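Local structure of SusD superfamily protein (Bacteroides thetaiotaomicron VPI-5482, 3HDX) at residues A[276-290]-A[327-341]. The protein probably binds polysaccharide at the outer membrane, as a SusD homolog linked to carbohydrate metabolism. Sequence-based numbering, arbitrary orientation.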
loop_
_atom_site.group_PDB
_atom_site.type_symbol
_atom_site.label_atom_id
_atom_site.label_comp_id
_atom_site.label_asym_id
_atom_site.label_seq_id
_atom_site.Cartn_x
_atom_site.Cartn_y
_atom_site.Cartn_z
ATOM N N LEU A 276 -0.145 11.889 -3.844
ATOM C CA LEU A 276 0.972 11.845 -4.786
ATOM C C LEU A 276 1.023 13.093 -5.662
ATOM O O LEU A 276 2.101 13.578 -5.999
ATOM C CB LEU A 276 0.908 10.621 -5.719
ATOM C CG LEU A 276 2.020 10.474 -6.767
ATOM C CD1 LEU A 276 3.403 10.322 -6.070
ATOM C CD2 LEU A 276 1.755 9.324 -7.736
ATOM N N GLU A 277 -0.151 13.554 -6.067
ATOM C CA GLU A 277 -0.272 14.765 -6.900
ATOM C C GLU A 277 0.512 15.974 -6.378
ATOM O O GLU A 277 0.955 16.797 -7.162
ATOM C CB GLU A 277 -1.737 15.195 -7.061
ATOM C CG GLU A 277 -2.644 14.241 -7.800
ATOM C CD GLU A 277 -3.421 13.291 -6.914
ATOM O OE1 GLU A 277 -2.929 12.884 -5.849
ATOM O OE2 GLU A 277 -4.541 12.938 -7.288
ATOM N N GLN A 278 0.655 16.112 -5.064
ATOM C CA GLN A 278 1.474 17.185 -4.489
ATOM C C GLN A 278 2.921 17.138 -5.023
ATOM O O GLN A 278 3.547 18.204 -5.292
ATOM C CB GLN A 278 1.459 17.121 -2.964
ATOM C CG GLN A 278 0.100 17.439 -2.370
ATOM C CD GLN A 278 -0.078 17.081 -0.885
ATOM O OE1 GLN A 278 0.717 16.339 -0.303
ATOM N NE2 GLN A 278 -1.177 17.599 -0.268
ATOM N N LEU A 279 3.429 15.913 -5.200
ATOM C CA LEU A 279 4.758 15.686 -5.703
ATOM C C LEU A 279 4.864 15.618 -7.220
ATOM O O LEU A 279 5.894 15.981 -7.766
ATOM C CB LEU A 279 5.331 14.371 -5.108
ATOM C CG LEU A 279 5.530 14.331 -3.585
ATOM C CD1 LEU A 279 5.805 12.879 -3.115
ATOM C CD2 LEU A 279 6.625 15.300 -3.139
ATOM N N THR A 280 3.812 15.172 -7.910
ATOM C CA THR A 280 3.904 14.915 -9.350
ATOM C C THR A 280 3.266 15.919 -10.276
ATOM O O THR A 280 3.759 16.078 -11.387
ATOM C CB THR A 280 3.296 13.524 -9.663
ATOM O OG1 THR A 280 1.941 13.479 -9.208
ATOM C CG2 THR A 280 4.176 12.386 -9.048
ATOM N N LEU A 281 2.181 16.573 -9.875
ATOM C CA LEU A 281 1.490 17.439 -10.821
ATOM C C LEU A 281 2.095 18.825 -10.975
ATOM O O LEU A 281 2.669 19.396 -10.059
ATOM C CB LEU A 281 -0.007 17.503 -10.524
ATOM C CG LEU A 281 -0.809 16.183 -10.549
ATOM C CD1 LEU A 281 -2.352 16.447 -10.623
ATOM C CD2 LEU A 281 -0.368 15.193 -11.714
ATOM N N ALA A 282 1.934 19.343 -12.183
ATOM C CA ALA A 282 2.361 20.702 -12.545
ATOM C C ALA A 282 1.480 21.151 -13.719
ATOM O O ALA A 282 0.579 20.433 -14.155
ATOM C CB ALA A 282 3.830 20.736 -12.921
ATOM N N TYR A 283 1.728 22.374 -14.195
ATOM C CA TYR A 283 0.982 22.969 -15.297
ATOM C C TYR A 283 0.983 22.038 -16.520
ATOM O O TYR A 283 2.033 21.500 -16.848
ATOM C CB TYR A 283 1.607 24.338 -15.631
ATOM C CG TYR A 283 0.792 25.072 -16.642
ATOM C CD1 TYR A 283 -0.316 25.799 -16.240
ATOM C CD2 TYR A 283 1.060 24.953 -18.017
ATOM C CE1 TYR A 283 -1.143 26.425 -17.183
ATOM C CE2 TYR A 283 0.233 25.582 -18.978
ATOM C CZ TYR A 283 -0.854 26.323 -18.543
ATOM O OH TYR A 283 -1.685 26.933 -19.477
ATOM N N PRO A 284 -0.158 21.883 -17.224
ATOM C CA PRO A 284 -1.446 22.554 -17.066
ATOM C C PRO A 284 -2.452 21.943 -16.108
ATOM O O PRO A 284 -3.541 22.513 -15.961
ATOM C CB PRO A 284 -1.992 22.498 -18.500
ATOM C CG PRO A 284 -1.571 21.229 -18.967
ATOM C CD PRO A 284 -0.171 21.070 -18.456
ATOM N N LEU A 285 -2.102 20.845 -15.415
ATOM C CA LEU A 285 -3.051 20.171 -14.543
ATOM C C LEU A 285 -3.359 20.988 -13.287
ATOM O O LEU A 285 -4.477 20.948 -12.795
ATOM C CB LEU A 285 -2.586 18.742 -14.177
ATOM C CG LEU A 285 -2.489 17.750 -15.342
ATOM C CD1 LEU A 285 -1.085 17.746 -16.008
ATOM C CD2 LEU A 285 -2.778 16.347 -14.920
ATOM N N VAL A 286 -2.330 21.684 -12.787
ATOM C CA VAL A 286 -2.415 22.592 -11.659
ATOM C C VAL A 286 -1.560 23.841 -11.978
ATOM O O VAL A 286 -0.756 23.823 -12.916
ATOM C CB VAL A 286 -1.928 21.905 -10.359
ATOM C CG1 VAL A 286 -2.842 20.718 -9.984
ATOM C CG2 VAL A 286 -0.446 21.523 -10.437
ATOM N N GLN A 287 -1.713 24.905 -11.208
ATOM C CA GLN A 287 -0.965 26.144 -11.482
ATOM C C GLN A 287 0.526 26.159 -11.016
ATOM O O GLN A 287 1.171 27.192 -11.105
ATOM C CB GLN A 287 -1.779 27.359 -11.012
ATOM C CG GLN A 287 -3.107 27.582 -11.796
ATOM C CD GLN A 287 -2.924 27.819 -13.304
ATOM O OE1 GLN A 287 -2.415 28.858 -13.733
ATOM N NE2 GLN A 287 -3.358 26.862 -14.106
ATOM N N LYS A 288 1.048 25.051 -10.478
ATOM C CA LYS A 288 2.484 24.881 -10.180
ATOM C C LYS A 288 3.317 24.738 -11.474
ATOM O O LYS A 288 2.993 23.919 -12.335
ATOM C CB LYS A 288 2.601 23.657 -9.260
ATOM C CG LYS A 288 3.907 23.455 -8.625
ATOM C CD LYS A 288 3.808 22.304 -7.637
ATOM C CE LYS A 288 5.056 22.170 -6.848
ATOM N NZ LYS A 288 6.193 21.897 -7.722
ATOM N N SER A 289 4.381 25.534 -11.621
ATOM C CA SER A 289 5.190 25.551 -12.853
ATOM C C SER A 289 5.914 24.241 -13.204
ATOM O O SER A 289 5.945 23.832 -14.379
ATOM C CB SER A 289 6.196 26.716 -12.813
ATOM O OG SER A 289 5.503 27.951 -12.727
ATOM N N TYR A 290 6.458 23.574 -12.186
ATOM C CA TYR A 290 7.228 22.346 -12.392
ATOM C C TYR A 290 6.843 21.290 -11.371
ATOM O O TYR A 290 6.429 21.614 -10.263
ATOM C CB TYR A 290 8.744 22.622 -12.318
ATOM C CG TYR A 290 9.205 23.604 -13.370
ATOM C CD1 TYR A 290 9.440 23.204 -14.686
ATOM C CD2 TYR A 290 9.384 24.945 -13.042
ATOM C CE1 TYR A 290 9.836 24.124 -15.644
ATOM C CE2 TYR A 290 9.779 25.863 -13.990
ATOM C CZ TYR A 290 10.007 25.446 -15.281
ATOM O OH TYR A 290 10.423 26.362 -16.233
ATOM N N ASN A 327 2.738 16.345 -21.206
ATOM C CA ASN A 327 3.808 17.299 -21.498
ATOM C C ASN A 327 5.057 16.624 -22.031
ATOM O O ASN A 327 6.201 17.007 -21.684
ATOM C CB ASN A 327 4.145 18.193 -20.296
ATOM C CG ASN A 327 2.985 18.970 -19.785
ATOM O OD1 ASN A 327 1.917 19.020 -20.389
ATOM N ND2 ASN A 327 3.214 19.654 -18.671
ATOM N N LEU A 328 4.854 15.635 -22.911
ATOM C CA LEU A 328 6.002 14.903 -23.500
ATOM C C LEU A 328 6.900 15.760 -24.419
ATOM O O LEU A 328 8.019 15.367 -24.730
ATOM C CB LEU A 328 5.527 13.620 -24.170
ATOM C CG LEU A 328 5.076 12.532 -23.158
ATOM C CD1 LEU A 328 4.145 11.466 -23.816
ATOM C CD2 LEU A 328 6.303 11.905 -22.504
ATOM N N ASN A 329 6.394 16.926 -24.814
ATOM C CA ASN A 329 7.167 17.936 -25.557
ATOM C C ASN A 329 8.136 18.725 -24.662
ATOM O O ASN A 329 9.050 19.379 -25.201
ATOM C CB ASN A 329 6.226 18.936 -26.258
ATOM C CG ASN A 329 5.279 19.660 -25.283
ATOM O OD1 ASN A 329 4.676 19.044 -24.388
ATOM N ND2 ASN A 329 5.130 20.978 -25.466
ATOM N N GLU A 330 7.958 18.686 -23.329
ATOM C CA GLU A 330 8.796 19.454 -22.386
ATOM C C GLU A 330 9.951 18.601 -21.875
ATOM O O GLU A 330 9.938 17.373 -21.998
ATOM C CB GLU A 330 7.978 19.937 -21.190
ATOM C CG GLU A 330 6.700 20.754 -21.521
ATOM C CD GLU A 330 6.944 22.170 -22.004
ATOM O OE1 GLU A 330 8.112 22.621 -22.029
ATOM O OE2 GLU A 330 5.942 22.842 -22.351
ATOM N N GLU A 331 10.951 19.251 -21.276
ATOM C CA GLU A 331 12.117 18.523 -20.729
ATOM C C GLU A 331 11.762 17.733 -19.453
ATOM O O GLU A 331 12.410 16.720 -19.169
ATOM C CB GLU A 331 13.321 19.456 -20.501
ATOM C CG GLU A 331 13.900 20.048 -21.811
ATOM N N THR A 332 10.761 18.194 -18.691
ATOM C CA THR A 332 10.305 17.503 -17.475
ATOM C C THR A 332 8.816 17.147 -17.633
ATOM O O THR A 332 7.924 17.856 -17.118
ATOM C CB THR A 332 10.581 18.285 -16.187
ATOM O OG1 THR A 332 9.686 19.379 -16.062
ATOM C CG2 THR A 332 12.043 18.800 -16.211
ATOM N N PRO A 333 8.539 16.032 -18.338
ATOM C CA PRO A 333 7.156 15.600 -18.481
ATOM C C PRO A 333 6.528 15.291 -17.117
ATOM O O PRO A 333 7.214 14.860 -16.202
ATOM C CB PRO A 333 7.245 14.327 -19.334
ATOM C CG PRO A 333 8.644 14.041 -19.536
ATOM C CD PRO A 333 9.487 15.034 -18.874
ATOM N N VAL A 334 5.222 15.474 -17.038
ATOM C CA VAL A 334 4.460 15.333 -15.807
ATOM C C VAL A 334 3.881 13.925 -15.711
ATOM O O VAL A 334 3.130 13.498 -16.598
ATOM C CB VAL A 334 3.325 16.354 -15.745
ATOM C CG1 VAL A 334 2.403 16.110 -14.543
ATOM C CG2 VAL A 334 3.904 17.808 -15.689
ATOM N N PHE A 335 4.182 13.233 -14.606
ATOM C CA PHE A 335 3.578 11.936 -14.322
ATOM C C PHE A 335 2.140 12.238 -13.851
ATOM O O PHE A 335 1.886 12.647 -12.697
ATOM C CB PHE A 335 4.397 11.197 -13.279
ATOM C CG PHE A 335 3.863 9.852 -12.940
ATOM C CD1 PHE A 335 4.096 8.808 -13.812
ATOM C CD2 PHE A 335 3.121 9.618 -11.780
ATOM C CE1 PHE A 335 3.634 7.541 -13.569
ATOM C CE2 PHE A 335 2.639 8.313 -11.510
ATOM C CZ PHE A 335 2.928 7.288 -12.398
ATOM N N SER A 336 1.216 12.035 -14.782
ATOM C CA SER A 336 -0.174 12.411 -14.627
ATOM C C SER A 336 -1.121 11.237 -14.396
ATOM O O SER A 336 -2.337 11.422 -14.389
ATOM C CB SER A 336 -0.584 13.195 -15.890
ATOM O OG SER A 336 -0.399 12.401 -17.046
ATOM N N LYS A 337 -0.578 10.034 -14.168
ATOM C CA LYS A 337 -1.397 8.841 -13.942
ATOM C C LYS A 337 -2.514 9.087 -12.918
ATOM O O LYS A 337 -3.653 8.698 -13.132
ATOM C CB LYS A 337 -0.508 7.697 -13.464
ATOM C CG LYS A 337 -1.216 6.418 -13.138
ATOM C CD LYS A 337 -0.282 5.431 -12.499
ATOM C CE LYS A 337 -1.010 4.150 -12.091
ATOM N NZ LYS A 337 -0.079 3.031 -11.645
ATOM N N ILE A 338 -2.124 9.665 -11.786
ATOM C CA ILE A 338 -2.997 9.925 -10.639
ATOM C C ILE A 338 -3.237 11.437 -10.638
ATOM O O ILE A 338 -2.291 12.245 -10.486
ATOM C CB ILE A 338 -2.378 9.399 -9.313
ATOM C CG1 ILE A 338 -1.991 7.915 -9.462
ATOM C CG2 ILE A 338 -3.345 9.676 -8.155
ATOM C CD1 ILE A 338 -1.517 7.216 -8.205
ATOM N N LYS A 339 -4.493 11.817 -10.820
ATOM C CA LYS A 339 -4.879 13.240 -11.049
ATOM C C LYS A 339 -6.326 13.550 -10.602
ATOM O O LYS A 339 -7.208 13.950 -11.389
ATOM C CB LYS A 339 -4.610 13.608 -12.521
ATOM C CG LYS A 339 -5.251 12.701 -13.542
ATOM C CD LYS A 339 -5.013 13.177 -14.987
ATOM C CE LYS A 339 -5.571 12.210 -15.982
ATOM N NZ LYS A 339 -4.878 10.889 -15.886
ATOM N N ILE A 340 -6.560 13.321 -9.315
ATOM C CA ILE A 340 -7.877 13.515 -8.693
ATOM C C ILE A 340 -7.859 14.939 -8.102
ATOM O O ILE A 340 -7.472 15.178 -6.947
ATOM C CB ILE A 340 -8.181 12.434 -7.650
ATOM C CG1 ILE A 340 -7.927 11.028 -8.209
ATOM C CG2 ILE A 340 -9.617 12.560 -7.202
ATOM C CD1 ILE A 340 -8.664 10.684 -9.541
ATOM N N ILE A 341 -8.233 15.903 -8.945
ATOM C CA ILE A 341 -8.093 17.340 -8.605
ATOM C C ILE A 341 -9.446 17.960 -8.238
ATOM O O ILE A 341 -10.356 17.915 -9.054
ATOM C CB ILE A 341 -7.446 18.107 -9.785
ATOM C CG1 ILE A 341 -6.106 17.481 -10.215
ATOM C CG2 ILE A 341 -7.237 19.629 -9.414
ATOM C CD1 ILE A 341 -5.551 18.018 -11.561
HETATM O O HOH W 1 5.619 14.451 -12.514
HETATM O O HOH W 2 0.366 11.685 -10.671
#
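The ring of F335 meets L276 at its edge, where CE2 lies 4.0 Å from CD2 of the leucine, and T280 CG2 comes up obliquely beside CD2 of the same ring. In one of the two Y290 conformers, T332 OG1 sits at the edge of the tyrosine ring. The flat amide of N327 does more: ND2 donates to Y283 O (2.9 Å), in the carbonyl plane on a lone pair, while P284, which follows a cis peptide and puts CB over one face of the Y283 ring, lays CD against OD1. Two waters fill in the polar middle. One bridges T280 O to F335 N; the other accepts a hydrogen bond from T280 OG1 and donates to F335 O and I338 O. Beyond them the packing is aliphatic: V334, with CG1 anti to its N (chi1 173°), turns that methyl to L281 CD2 and L285 CD1. L285 slides past V334 and rests CD2 on K339 CD (3.9 Å), and L281 meets I341 tip to tip, CD1 to CD1 at 3.7 Å. E277, its chain bent at chi2 (95°), crosses I338 and accepts from I340 N through the anti lone pair of OE2 (2.9 Å); OE1 is taken by S356. An alanine here would probably leave I340 N and S356 without these acceptors and open a gap beside I338 CG2. In this mainly helical SusD-family protein, the contact is structural packing of helix 276-280 and its following loop against strand 334-335, paired antiparallel with 325-326, and the loop onward to I341; I293 of strand 293-294 touches T280, and F46 packs edge-to-face with F335.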